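Local coordinates for protease (Helicobacter pylori, PDB 5EUF), which is a zinc-dependent M16-family peptidase and probably a virulence factor that cleaves human junctional adhesion molecule A, weakening the gastric epithelial barrier, at residues Gly40-Val45 against Pro225-Lys230; Met46-Ile51 against Leu176-Lys181; Leu269-Lys274 against Gln389-Leu394. All blocks are in the same frame, centred on the assembly; numbering follows the deposited sequence.

Contact 1 (Gly40-Val45 against Pro225-Lys230); sequences GSRNEV and PTPYMK
Asn43 and Pro227 mark the closest backbone approach of the two segments, with Asn43 CA 6.4 Å from Pro227 CA. Gly40-Val45 is a compact turn with a short 3-10 segment at Ser41 and Arg42. Backbone bonds from Asn43 N to Gly40 O and from Glu44 N to Ser41 O close it. Pro225-Lys230 is extended up to Pro227, bends at Tyr228, and makes an inverse gamma turn centred on Met229, a selenomethionine.

The turn follows strand 30-37 and leads towards helix 51-58. The other segment belongs to the long loop that carries the chain from the first mixed sheet to the second, the two sheets of an M16 peptidase subunit. The contact therefore lays this linker against a loop of the metal-binding half.

Pro227 faces the turn and sets CG over one face of the Arg42 guanidinium. Pro227 CG is 3.3 Å from Arg42 NH1 and 3.5 Å from Arg42 CZ. The two side chains cross at about a right angle. Arg42 reaches out on a chain extended from CG to NE, and NH1 also forms a salt bridge with Asp307. Beside it, Asn43 ND2 lies 4.2 Å from Pro227 CD. The Asn43 amide is fixed within its own turn: Gly40 N donates to Asn43 OD1 at 2.9 Å, in the carbonyl plane and on a lone pair. Tyr228 OH bonds to Gly47 O of the second subunit.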
ATOM      1  N   GLY B  40      13.404  -7.052  -7.988  1.00 20.26           N
ATOM      2  CA  GLY B  40      13.259  -7.148  -6.550  1.00 18.77           C
ATOM      3  C   GLY B  40      11.811  -6.942  -6.161  1.00 25.17           C
ATOM      4  O   GLY B  40      10.914  -7.056  -6.996  1.00 22.34           O
ATOM      5  N   SER B  41      11.583  -6.630  -4.891  1.00 29.02           N
ATOM      6  CA  SER B  41      10.237  -6.376  -4.408  1.00 21.19           C
ATOM      7  C   SER B  41       9.721  -5.045  -4.943  1.00 30.59           C
ATOM      8  O   SER B  41       8.519  -4.781  -4.913  1.00 26.93           O
ATOM      9  CB  SER B  41      10.204  -6.386  -2.880  1.00 32.99           C
ATOM     10  OG  SER B  41      11.013  -5.353  -2.344  1.00 42.26           O
ATOM     11  N   ARG B  42      10.637  -4.213  -5.436  1.00 28.72           N
ATOM     12  CA  ARG B  42      10.273  -2.899  -5.956  1.00 31.15           C
ATOM     13  C   ARG B  42       9.577  -3.022  -7.309  1.00 32.50           C
ATOM     14  O   ARG B  42       8.944  -2.079  -7.783  1.00 38.94           O
ATOM     15  CB  ARG B  42      11.506  -2.000  -6.077  1.00 30.83           C
ATOM     16  CG  ARG B  42      12.236  -2.144  -7.395  1.00 48.27           C
ATOM     17  CD  ARG B  42      13.392  -1.169  -7.521  1.00 42.65           C
ATOM     18  NE  ARG B  42      13.673  -0.885  -8.922  1.00 35.36           N
ATOM     19  CZ  ARG B  42      13.294   0.226  -9.541  1.00 40.09           C
ATOM     20  NH1 ARG B  42      12.637   1.160  -8.870  1.00 47.36           N
ATOM     21  NH2 ARG B  42      13.578   0.408 -10.825  1.00 50.76           N
ATOM     22  N   ASN B  43       9.702  -4.192  -7.925  1.00 29.09           N
ATOM     23  CA  ASN B  43       9.048  -4.457  -9.198  1.00 25.07           C
ATOM     24  C   ASN B  43       7.735  -5.208  -9.008  1.00 17.76           C
ATOM     25  O   ASN B  43       7.144  -5.702  -9.967  1.00 28.58           O
ATOM     26  CB  ASN B  43       9.976  -5.248 -10.117  1.00 21.32           C
ATOM     27  CG  ASN B  43      11.321  -4.580 -10.299  1.00 28.16           C
ATOM     28  OD1 ASN B  43      12.287  -4.899  -9.603  1.00 36.40           O
ATOM     29  ND2 ASN B  43      11.391  -3.644 -11.238  1.00 28.02           N
ATOM     30  N   GLU B  44       7.285  -5.295  -7.762  1.00 22.13           N
ATOM     31  CA  GLU B  44       6.031  -5.968  -7.446  1.00 25.38           C
ATOM     32  C   GLU B  44       4.903  -4.966  -7.243  1.00 30.56           C
ATOM     33  O   GLU B  44       5.114  -3.752  -7.289  1.00 36.17           O
ATOM     34  CB  GLU B  44       6.181  -6.834  -6.194  1.00 12.74           C
ATOM     35  CG  GLU B  44       7.280  -7.875  -6.280  1.00 23.12           C
ATOM     36  CD  GLU B  44       7.488  -8.593  -4.966  1.00 32.91           C
ATOM     37  OE1 GLU B  44       6.898  -8.151  -3.956  1.00 14.74           O
ATOM     38  OE2 GLU B  44       8.235  -9.597  -4.939  1.00 48.91           O
ATOM     39  N   VAL B  45       3.704  -5.489  -7.017  1.00 27.25           N
ATOM     40  CA  VAL B  45       2.520  -4.673  -6.776  1.00 28.53           C
ATOM     41  C   VAL B  45       1.718  -5.290  -5.636  1.00 25.53           C
ATOM     42  O   VAL B  45       1.586  -6.513  -5.566  1.00 14.76           O
ATOM     43  CB  VAL B  45       1.636  -4.562  -8.041  1.00 25.16           C
ATOM     44  CG1 VAL B  45       0.380  -3.776  -7.742  1.00 30.61           C
ATOM     45  CG2 VAL B  45       2.404  -3.912  -9.181  1.00 24.95           C
ATOM     46  N   PRO B 225       9.157  -2.833 -18.018  1.00 42.35           N
ATOM     47  CA  PRO B 225       8.347  -1.804 -17.353  1.00 34.15           C
ATOM     48  C   PRO B 225       9.036  -1.206 -16.126  1.00 32.64           C
ATOM     49  O   PRO B 225       9.451  -1.939 -15.226  1.00 36.59           O
ATOM     50  CB  PRO B 225       7.079  -2.563 -16.948  1.00 25.40           C
ATOM     51  CG  PRO B 225       6.989  -3.687 -17.920  1.00 32.27           C
ATOM     52  CD  PRO B 225       8.409  -4.090 -18.201  1.00 44.28           C
ATOM     53  N   THR B 226       9.156   0.118 -16.105  1.00 30.83           N
ATOM     54  CA  THR B 226       9.772   0.829 -14.991  1.00 30.40           C
ATOM     55  C   THR B 226       8.712   1.300 -14.003  1.00 43.25           C
ATOM     56  O   THR B 226       7.755   1.967 -14.399  1.00 44.53           O
ATOM     57  CB  THR B 226      10.584   2.047 -15.479  1.00 41.90           C
ATOM     58  OG1 THR B 226      11.574   1.624 -16.424  1.00 59.16           O
ATOM     59  CG2 THR B 226      11.266   2.746 -14.311  1.00 56.12           C
ATOM     60  N   PRO B 227       8.877   0.953 -12.714  1.00 39.53           N
ATOM     61  CA  PRO B 227       7.937   1.386 -11.671  1.00 34.35           C
ATOM     62  C   PRO B 227       7.775   2.905 -11.653  1.00 27.93           C
ATOM     63  O   PRO B 227       8.755   3.636 -11.805  1.00 29.96           O
ATOM     64  CB  PRO B 227       8.581   0.876 -10.373  1.00 15.66           C
ATOM     65  CG  PRO B 227       9.999   0.583 -10.724  1.00 20.31           C
ATOM     66  CD  PRO B 227       9.983   0.160 -12.157  1.00 23.16           C
ATOM     67  N   TYR B 228       6.542   3.365 -11.478  1.00 25.19           N
ATOM     68  CA  TYR B 228       6.230   4.786 -11.587  1.00 31.52           C
ATOM     69  C   TYR B 228       5.674   5.354 -10.283  1.00 26.16           C
ATOM     70  O   TYR B 228       5.381   6.545 -10.190  1.00 29.72           O
ATOM     71  CB  TYR B 228       5.231   5.016 -12.723  1.00 25.38           C
ATOM     72  CG  TYR B 228       4.010   4.127 -12.643  1.00 38.38           C
ATOM     73  CD1 TYR B 228       2.883   4.523 -11.933  1.00 48.99           C
ATOM     74  CD2 TYR B 228       3.985   2.889 -13.271  1.00 36.87           C
ATOM     75  CE1 TYR B 228       1.764   3.713 -11.853  1.00 39.56           C
ATOM     76  CE2 TYR B 228       2.872   2.071 -13.196  1.00 42.55           C
ATOM     77  CZ  TYR B 228       1.765   2.488 -12.487  1.00 34.63           C
ATOM     78  OH  TYR B 228       0.655   1.678 -12.410  1.00 27.44           O
HETATM   79  N   MSE B 229       5.536   4.496  -9.279  1.00 25.06           N
HETATM   80  CA  MSE B 229       4.950   4.894  -8.008  1.00 16.94           C
HETATM   81  C   MSE B 229       5.978   5.521  -7.073  1.00 21.68           C
HETATM   82  O   MSE B 229       6.453   4.879  -6.135  1.00 19.26           O
HETATM   83  CB  MSE B 229       4.293   3.689  -7.331  1.00 43.42           C
HETATM   84  CG  MSE B 229       3.122   3.106  -8.110  1.00 17.35           C
HETATM   85 SE   MSE B 229       3.260   1.184  -8.372  0.79 83.41          SE
HETATM   86  CE  MSE B 229       4.951   1.134  -9.341  1.00 27.36           C
ATOM     87  N   LYS B 230       6.315   6.781  -7.327  1.00 16.78           N
ATOM     88  CA  LYS B 230       7.294   7.477  -6.500  1.00 16.36           C
ATOM     89  C   LYS B 230       6.687   7.920  -5.176  1.00 16.22           C
ATOM     90  O   LYS B 230       5.613   8.522  -5.144  1.00 36.04           O
ATOM     91  CB  LYS B 230       7.870   8.688  -7.236  1.00 17.11           C
ATOM     92  CG  LYS B 230       8.925   9.432  -6.430  1.00 37.85           C
ATOM     93  CD  LYS B 230       9.555  10.565  -7.220  1.00 47.30           C
ATOM     94  CE  LYS B 230      10.674  11.226  -6.427  1.00 48.18           C
ATOM     95  NZ  LYS B 230      11.286  12.369  -7.163  1.00 56.68           N
TER

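Contact 2 (Met46-Ile51 against Leu176-Lys181)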
HETATM    1  N   MSE B  46       1.192  -4.454  -4.741  1.00 25.67           N
HETATM    2  CA  MSE B  46       0.455  -4.962  -3.587  1.00 25.35           C
HETATM    3  C   MSE B  46      -0.777  -5.751  -4.025  1.00 24.48           C
HETATM    4  O   MSE B  46      -1.599  -5.270  -4.804  1.00 25.28           O
HETATM    5  CB  MSE B  46       0.051  -3.824  -2.652  1.00 15.73           C
HETATM    6  CG  MSE B  46      -0.378  -4.304  -1.274  1.00 16.31           C
HETATM    7 SE   MSE B  46      -0.500  -2.874   0.048  0.52 25.99          SE
HETATM    8  CE  MSE B  46      -1.887  -1.803  -0.801  1.00 63.18           C
ATOM      9  N   GLY B  47      -0.890  -6.968  -3.512  1.00 23.97           N
ATOM     10  CA  GLY B  47      -1.883  -7.912  -3.988  1.00 24.74           C
ATOM     11  C   GLY B  47      -1.164  -9.079  -4.634  1.00 30.03           C
ATOM     12  O   GLY B  47      -1.651 -10.209  -4.631  1.00 39.38           O
ATOM     13  N   LYS B  48       0.012  -8.789  -5.185  1.00 38.91           N
ATOM     14  CA  LYS B  48       0.857  -9.796  -5.819  1.00 35.88           C
ATOM     15  C   LYS B  48       2.314  -9.618  -5.393  1.00 34.94           C
ATOM     16  O   LYS B  48       3.223  -9.669  -6.222  1.00 14.52           O
ATOM     17  CB  LYS B  48       0.741  -9.713  -7.344  1.00 21.55           C
ATOM     18  CG  LYS B  48      -0.658  -9.959  -7.887  1.00 17.11           C
ATOM     19  CD  LYS B  48      -1.132 -11.364  -7.565  1.00 21.86           C
ATOM     20  CE  LYS B  48      -2.513 -11.623  -8.133  1.00 25.25           C
ATOM     21  NZ  LYS B  48      -3.044 -12.944  -7.703  1.00 34.42           N
ATOM     22  N   SER B  49       2.529  -9.407  -4.096  1.00 38.24           N
ATOM     23  CA  SER B  49       3.864  -9.148  -3.567  1.00 26.07           C
ATOM     24  C   SER B  49       4.557 -10.423  -3.097  1.00 27.33           C
ATOM     25  O   SER B  49       3.909 -11.441  -2.856  1.00 27.93           O
ATOM     26  CB  SER B  49       3.798  -8.153  -2.412  1.00 18.39           C
ATOM     27  OG  SER B  49       3.216  -8.755  -1.269  1.00 22.03           O
ATOM     28  N   GLY B  50       5.880 -10.354  -2.968  1.00 25.13           N
ATOM     29  CA  GLY B  50       6.675 -11.492  -2.543  1.00 26.19           C
ATOM     30  C   GLY B  50       6.981 -12.471  -3.662  1.00 31.13           C
ATOM     31  O   GLY B  50       7.581 -13.519  -3.428  1.00 36.07           O
ATOM     32  N   ILE B  51       6.568 -12.131  -4.881  1.00 34.87           N
ATOM     33  CA  ILE B  51       6.743 -13.020  -6.026  1.00 30.78           C
ATOM     34  C   ILE B  51       8.207 -13.107  -6.446  1.00 30.01           C
ATOM     35  O   ILE B  51       8.703 -14.183  -6.784  1.00 35.96           O
ATOM     36  CB  ILE B  51       5.888 -12.564  -7.227  1.00 33.19           C
ATOM     37  CG1 ILE B  51       4.400 -12.696  -6.896  1.00 35.51           C
ATOM     38  CG2 ILE B  51       6.214 -13.379  -8.468  1.00 26.44           C
ATOM     39  CD1 ILE B  51       3.487 -12.458  -8.080  1.00 32.64           C
ATOM     40  N   LEU B 176      -0.095 -19.777 -10.591  1.00 55.38           N
ATOM     41  CA  LEU B 176       1.008 -20.203 -11.442  1.00 47.20           C
ATOM     42  C   LEU B 176       1.174 -19.241 -12.614  1.00 55.80           C
ATOM     43  O   LEU B 176       2.291 -18.958 -13.046  1.00 62.14           O
ATOM     44  CB  LEU B 176       0.777 -21.629 -11.946  1.00 35.54           C
ATOM     45  CG  LEU B 176       1.895 -22.244 -12.789  1.00 38.41           C
ATOM     46  CD1 LEU B 176       3.186 -22.325 -11.987  1.00 38.51           C
ATOM     47  CD2 LEU B 176       1.484 -23.618 -13.296  1.00 49.31           C
ATOM     48  N   LYS B 177       0.049 -18.732 -13.113  1.00 50.74           N
ATOM     49  CA  LYS B 177       0.055 -17.771 -14.207  1.00 32.08           C
ATOM     50  C   LYS B 177       0.754 -16.480 -13.790  1.00 33.43           C
ATOM     51  O   LYS B 177       1.526 -15.912 -14.562  1.00 39.64           O
ATOM     52  CB  LYS B 177      -1.374 -17.479 -14.672  1.00 36.88           C
ATOM     53  CG  LYS B 177      -1.469 -16.604 -15.915  1.00 51.20           C
ATOM     54  CD  LYS B 177      -2.922 -16.393 -16.331  1.00 70.84           C
ATOM     55  CE  LYS B 177      -3.045 -15.408 -17.486  1.00 70.12           C
ATOM     56  NZ  LYS B 177      -4.469 -15.080 -17.798  1.00 59.47           N
ATOM     57  N   ASP B 178       0.483 -16.027 -12.568  1.00 38.11           N
ATOM     58  CA  ASP B 178       1.104 -14.814 -12.035  1.00 38.77           C
ATOM     59  C   ASP B 178       2.619 -14.923 -12.038  1.00 40.96           C
ATOM     60  O   ASP B 178       3.324 -14.006 -12.460  1.00 40.20           O
ATOM     61  CB  ASP B 178       0.620 -14.533 -10.611  1.00 31.26           C
ATOM     62  CG  ASP B 178      -0.792 -13.994 -10.569  1.00 40.95           C
ATOM     63  OD1 ASP B 178      -1.175 -13.249 -11.497  1.00 52.28           O
ATOM     64  OD2 ASP B 178      -1.519 -14.319  -9.607  1.00 40.76           O
ATOM     65  N   ILE B 179       3.107 -16.062 -11.564  1.00 49.54           N
ATOM     66  CA  ILE B 179       4.535 -16.301 -11.426  1.00 37.89           C
ATOM     67  C   ILE B 179       5.210 -16.495 -12.782  1.00 31.24           C
ATOM     68  O   ILE B 179       6.313 -15.994 -13.010  1.00 24.94           O
ATOM     69  CB  ILE B 179       4.785 -17.516 -10.521  1.00 27.27           C
ATOM     70  CG1 ILE B 179       4.426 -17.154  -9.080  1.00 20.90           C
ATOM     71  CG2 ILE B 179       6.227 -17.987 -10.617  1.00 24.66           C
ATOM     72  CD1 ILE B 179       4.872 -18.165  -8.073  1.00 51.33           C
ATOM     73  N   LYS B 180       4.544 -17.207 -13.687  1.00 32.75           N
ATOM     74  CA  LYS B 180       5.065 -17.371 -15.038  1.00 39.08           C
ATOM     75  C   LYS B 180       5.167 -16.021 -15.744  1.00 33.93           C
ATOM     76  O   LYS B 180       6.117 -15.768 -16.485  1.00 47.25           O
ATOM     77  CB  LYS B 180       4.192 -18.332 -15.847  1.00 24.67           C
ATOM     78  CG  LYS B 180       4.321 -19.784 -15.426  1.00 26.88           C
ATOM     79  CD  LYS B 180       3.582 -20.697 -16.384  1.00 44.47           C
ATOM     80  CE  LYS B 180       3.841 -22.160 -16.078  1.00 46.98           C
ATOM     81  NZ  LYS B 180       3.152 -23.045 -17.058  1.00 55.73           N
ATOM     82  N   LYS B 181       4.190 -15.151 -15.502  1.00 27.15           N
ATOM     83  CA  LYS B 181       4.201 -13.811 -16.077  1.00 32.81           C
ATOM     84  C   LYS B 181       5.373 -13.005 -15.535  1.00 33.20           C
ATOM     85  O   LYS B 181       6.118 -12.392 -16.298  1.00 46.18           O
ATOM     86  CB  LYS B 181       2.886 -13.091 -15.794  1.00 29.61           C
TER
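Lys48 and Asp178 form a salt bridge, with Lys48 NZ 2.8 Å from Asp178 OD2. The ammonium meets OD2 on its syn side but stands 34° out of the carboxylate plane. The lysine chain bends at its second torsion (chi2 -63°) and is extended beyond it. This brings CE alongside the same oxygen, with Lys48 CE 3.2 Å from Asp178 OD2. The two side chains cross at about a right angle.

OD2 has a second partner in Thr175 OG1, from the residue just before helix 176-186. Two bonds thus grip one carboxylate oxygen. Asp178 lies in the first turn of this helix, where the helix end and the lysine would both be expected to favour its charged form. Lys48 also packs on Tyr228 of the second subunit.

Inward from the salt bridge the contact turns apolar. Ile51 CD1 is 4.4 Å from Asp178 CB, next to the salt bridge. Ile51 CG2 meets Ile179 CG1 at 4.2 Å, where the backbones are nearest, with Ile51 CA 6.7 Å from Ile179 CA. Ile179 goes on to touch Met54, Leu55 and Leu58 of helix 51-58, and Phe123 of helix 120-139. Trp174 lies against Ile51.

Gly50 is the N-cap of helix 51-58, and Ile51 is its first residue. That helix carries His53, a zinc ligand in this structure, with Glu56 and His57 probably acting as proton acceptor and further ligand: the inverted HXXEH zinc motif of M16 peptidases.

Contact 3 (Leu269-Lys274 against Gln389-Leu394)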
ATOM      1  N   LEU B 269      26.657   9.028   4.676  1.00 34.49           N
ATOM      2  CA  LEU B 269      25.658   8.222   5.367  1.00 16.68           C
ATOM      3  C   LEU B 269      26.246   6.885   5.804  1.00 18.86           C
ATOM      4  O   LEU B 269      26.034   6.439   6.931  1.00 16.62           O
ATOM      5  CB  LEU B 269      24.444   7.997   4.469  1.00 15.87           C
ATOM      6  CG  LEU B 269      23.530   9.200   4.249  1.00 18.79           C
ATOM      7  CD1 LEU B 269      22.609   8.964   3.064  1.00 15.42           C
ATOM      8  CD2 LEU B 269      22.724   9.471   5.505  1.00 16.02           C
ATOM      9  N   ASP B 270      26.987   6.250   4.903  1.00 16.51           N
ATOM     10  CA  ASP B 270      27.712   5.031   5.235  1.00 19.37           C
ATOM     11  C   ASP B 270      28.659   5.284   6.405  1.00 21.52           C
ATOM     12  O   ASP B 270      28.743   4.480   7.333  1.00 17.69           O
ATOM     13  CB  ASP B 270      28.484   4.513   4.017  1.00 16.98           C
ATOM     14  CG  ASP B 270      27.572   3.938   2.948  1.00 27.77           C
ATOM     15  OD1 ASP B 270      26.344   4.143   3.035  1.00 42.67           O
ATOM     16  OD2 ASP B 270      28.081   3.282   2.017  1.00 37.27           O
ATOM     17  N   ALA B 271      29.353   6.418   6.362  1.00 18.30           N
ATOM     18  CA  ALA B 271      30.279   6.789   7.426  1.00 28.75           C
ATOM     19  C   ALA B 271      29.546   7.070   8.736  1.00 30.99           C
ATOM     20  O   ALA B 271      30.053   6.762   9.814  1.00 26.68           O
ATOM     21  CB  ALA B 271      31.104   7.997   7.012  1.00 20.26           C
ATOM     22  N   LEU B 272      28.356   7.658   8.639  1.00 31.99           N
ATOM     23  CA  LEU B 272      27.553   7.940   9.825  1.00 30.42           C
ATOM     24  C   LEU B 272      27.114   6.650  10.514  1.00 32.28           C
ATOM     25  O   LEU B 272      27.103   6.567  11.742  1.00 27.76           O
ATOM     26  CB  LEU B 272      26.329   8.787   9.464  1.00 27.32           C
ATOM     27  CG  LEU B 272      26.526  10.305   9.455  1.00 27.44           C
ATOM     28  CD1 LEU B 272      25.268  11.023   8.985  1.00 18.78           C
ATOM     29  CD2 LEU B 272      26.934  10.795  10.835  1.00 30.11           C
ATOM     30  N   SER B 273      26.761   5.645   9.717  1.00 26.55           N
ATOM     31  CA  SER B 273      26.339   4.358  10.255  1.00 23.14           C
ATOM     32  C   SER B 273      27.510   3.635  10.911  1.00 24.10           C
ATOM     33  O   SER B 273      27.352   2.992  11.950  1.00 29.71           O
ATOM     34  CB  SER B 273      25.732   3.487   9.155  1.00 31.01           C
ATOM     35  OG  SER B 273      25.279   2.252   9.679  1.00 43.70           O
ATOM     36  N   LYS B 274      28.683   3.745  10.295  1.00 23.70           N
ATOM     37  CA  LYS B 274      29.910   3.192  10.860  1.00 25.98           C
ATOM     38  C   LYS B 274      30.181   3.782  12.241  1.00 25.05           C
ATOM     39  O   LYS B 274      30.664   3.095  13.140  1.00 38.47           O
ATOM     40  CB  LYS B 274      31.101   3.462   9.933  1.00 38.60           C
ATOM     41  CG  LYS B 274      31.541   2.271   9.089  1.00 45.48           C
ATOM     42  CD  LYS B 274      30.468   1.846   8.100  1.00 58.36           C
ATOM     43  CE  LYS B 274      30.888   0.597   7.337  1.00 50.20           C
ATOM     44  NZ  LYS B 274      31.150  -0.547   8.256  1.00 44.62           N
ATOM     45  N   GLN B 389      38.215   7.198  -2.195  1.00 37.33           N
ATOM     46  CA  GLN B 389      38.761   8.547  -2.122  1.00 44.94           C
ATOM     47  C   GLN B 389      37.753   9.508  -1.498  1.00 47.40           C
ATOM     48  O   GLN B 389      38.124  10.393  -0.728  1.00 50.29           O
ATOM     49  CB  GLN B 389      39.175   9.042  -3.510  1.00 57.47           C
ATOM     50  CG  GLN B 389      39.970  10.340  -3.485  1.00 77.39           C
ATOM     51  CD  GLN B 389      41.255  10.223  -2.678  1.00 86.61           C
ATOM     52  OE1 GLN B 389      41.901   9.175  -2.665  1.00 91.46           O
ATOM     53  NE2 GLN B 389      41.627  11.303  -1.995  1.00 78.23           N
ATOM     54  N   GLN B 390      36.478   9.324  -1.822  1.00 43.46           N
ATOM     55  CA  GLN B 390      35.431  10.179  -1.282  1.00 33.63           C
ATOM     56  C   GLN B 390      35.277   9.960   0.217  1.00 36.46           C
ATOM     57  O   GLN B 390      35.003  10.897   0.971  1.00 27.24           O
ATOM     58  CB  GLN B 390      34.101   9.924  -1.995  1.00 24.09           C
ATOM     59  CG  GLN B 390      34.010  10.542  -3.382  1.00 37.59           C
ATOM     60  CD  GLN B 390      32.621  10.432  -3.986  1.00 59.39           C
ATOM     61  OE1 GLN B 390      31.629  10.275  -3.272  1.00 65.23           O
ATOM     62  NE2 GLN B 390      32.545  10.515  -5.309  1.00 65.86           N
ATOM     63  N   PHE B 391      35.466   8.717   0.642  1.00 31.99           N
ATOM     64  CA  PHE B 391      35.306   8.356   2.045  1.00 31.14           C
ATOM     65  C   PHE B 391      36.437   8.932   2.886  1.00 32.30           C
ATOM     66  O   PHE B 391      36.210   9.436   3.986  1.00 29.82           O
ATOM     67  CB  PHE B 391      35.252   6.835   2.200  1.00 27.32           C
ATOM     68  CG  PHE B 391      34.706   6.376   3.521  1.00 28.57           C
ATOM     69  CD1 PHE B 391      35.529   6.270   4.629  1.00 23.12           C
ATOM     70  CD2 PHE B 391      33.369   6.034   3.652  1.00 27.61           C
ATOM     71  CE1 PHE B 391      35.028   5.843   5.844  1.00 32.73           C
ATOM     72  CE2 PHE B 391      32.861   5.604   4.864  1.00 22.20           C
ATOM     73  CZ  PHE B 391      33.690   5.510   5.961  1.00 24.20           C
ATOM     74  N   LEU B 392      37.654   8.857   2.360  1.00 31.82           N
ATOM     75  CA  LEU B 392      38.833   9.297   3.098  1.00 38.40           C
ATOM     76  C   LEU B 392      38.998  10.815   3.068  1.00 37.70           C
ATOM     77  O   LEU B 392      39.819  11.368   3.797  1.00 47.50           O
ATOM     78  CB  LEU B 392      40.085   8.620   2.541  1.00 49.52           C
ATOM     79  CG  LEU B 392      40.052   7.090   2.580  1.00 54.32           C
ATOM     80  CD1 LEU B 392      41.335   6.502   2.013  1.00 51.93           C
ATOM     81  CD2 LEU B 392      39.802   6.591   3.997  1.00 55.70           C
ATOM     82  N   ASP B 393      38.219  11.481   2.223  1.00 39.95           N
ATOM     83  CA  ASP B 393      38.245  12.938   2.152  1.00 32.50           C
ATOM     84  C   ASP B 393      37.091  13.541   2.941  1.00 40.89           C
ATOM     85  O   ASP B 393      36.895  14.756   2.937  1.00 65.14           O
ATOM     86  CB  ASP B 393      38.191  13.415   0.700  1.00 27.81           C
ATOM     87  CG  ASP B 393      39.447  13.080  -0.073  1.00 49.95           C
ATOM     88  OD1 ASP B 393      40.514  12.930   0.559  1.00 69.93           O
ATOM     89  OD2 ASP B 393      39.369  12.969  -1.314  1.00 61.21           O
ATOM     90  N   LEU B 394      36.321  12.689   3.610  1.00 30.86           N
ATOM     91  CA  LEU B 394      35.216  13.159   4.434  1.00 36.24           C
ATOM     92  C   LEU B 394      35.736  13.945   5.629  1.00 35.79           C
ATOM     93  O   LEU B 394      36.624  13.489   6.345  1.00 32.24           O
ATOM     94  CB  LEU B 394      34.354  11.989   4.918  1.00 36.05           C
ATOM     95  CG  LEU B 394      33.390  11.339   3.923  1.00 28.69           C
ATOM     96  CD1 LEU B 394      32.842  10.041   4.487  1.00 21.67           C
ATOM     97  CD2 LEU B 394      32.254  12.286   3.583  1.00 24.63           C
TER
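Phe391 swings its ring away from its own backbone N (chi1 -163°), which carries it across to Ala271. Leu394 takes the other course, with CG opposite its carbonyl carbon (chi1 -76°), and brings CD1 to the same methyl. Ala271 CB is 3.7 Å from Phe391 CE2 and also 3.7 Å from Leu394 CD1. The ring presents two atoms to the alanine, since Phe391 CZ is again 3.7 Å from Ala271 CB. The methyl approaches the ring obliquely. Asp270 C lies at the ring edge, near its plane. Leu394 CD1 sits over one ring face, 4.1 Å above the Phe391 plane and offset toward the rim.

Ala271 lies on helix 266-276, which packs on the second mixed sheet: Leu269 and Ser273 touch Phe311 of strand 309-317. Phe391 lies on helix 387-392, on the other side of helix 266-276 from the sheet, so the contact joins an outer helix to the layer covering the sheet. Helix 344-361 supplies Ile350 and Gln354 against the ring, while Leu399 of helix 396-406 meets Leu394.

After Phe391 the chain turns, and Leu394 N bonds to Phe391 O, tying the two apolar residues together. Lys351 NZ takes up the carbonyls of Leu392 and Leu394. Asp270 OD2 is hydrogen-bonded to Tyr387 OH. A zinc ion other than the one at His53 and Glu133 lies about 4 Å from the Asp270 side chain.

Contacts 1 and 2 are neighbours, their centres about 13 Å apart. Along the chain contact 2 is nested inside the loop closed by contact 1. Their first segments are consecutive pieces of the connection from strand 30-37 to helix 51-58, and Glu44 joins them through a probable hydrogen bond to Gly50 N. Both touch the second subunit, so this region beside helix 51-58 also helps form the contact between the two subunits of the assembly. Contact 3 follows later in the chain, in the half built on the second sheet. Its centre is about 30 Å from that of contact 1 and about 39 Å from that of contact 2, on the opposite side of the chain's centre from contact 2.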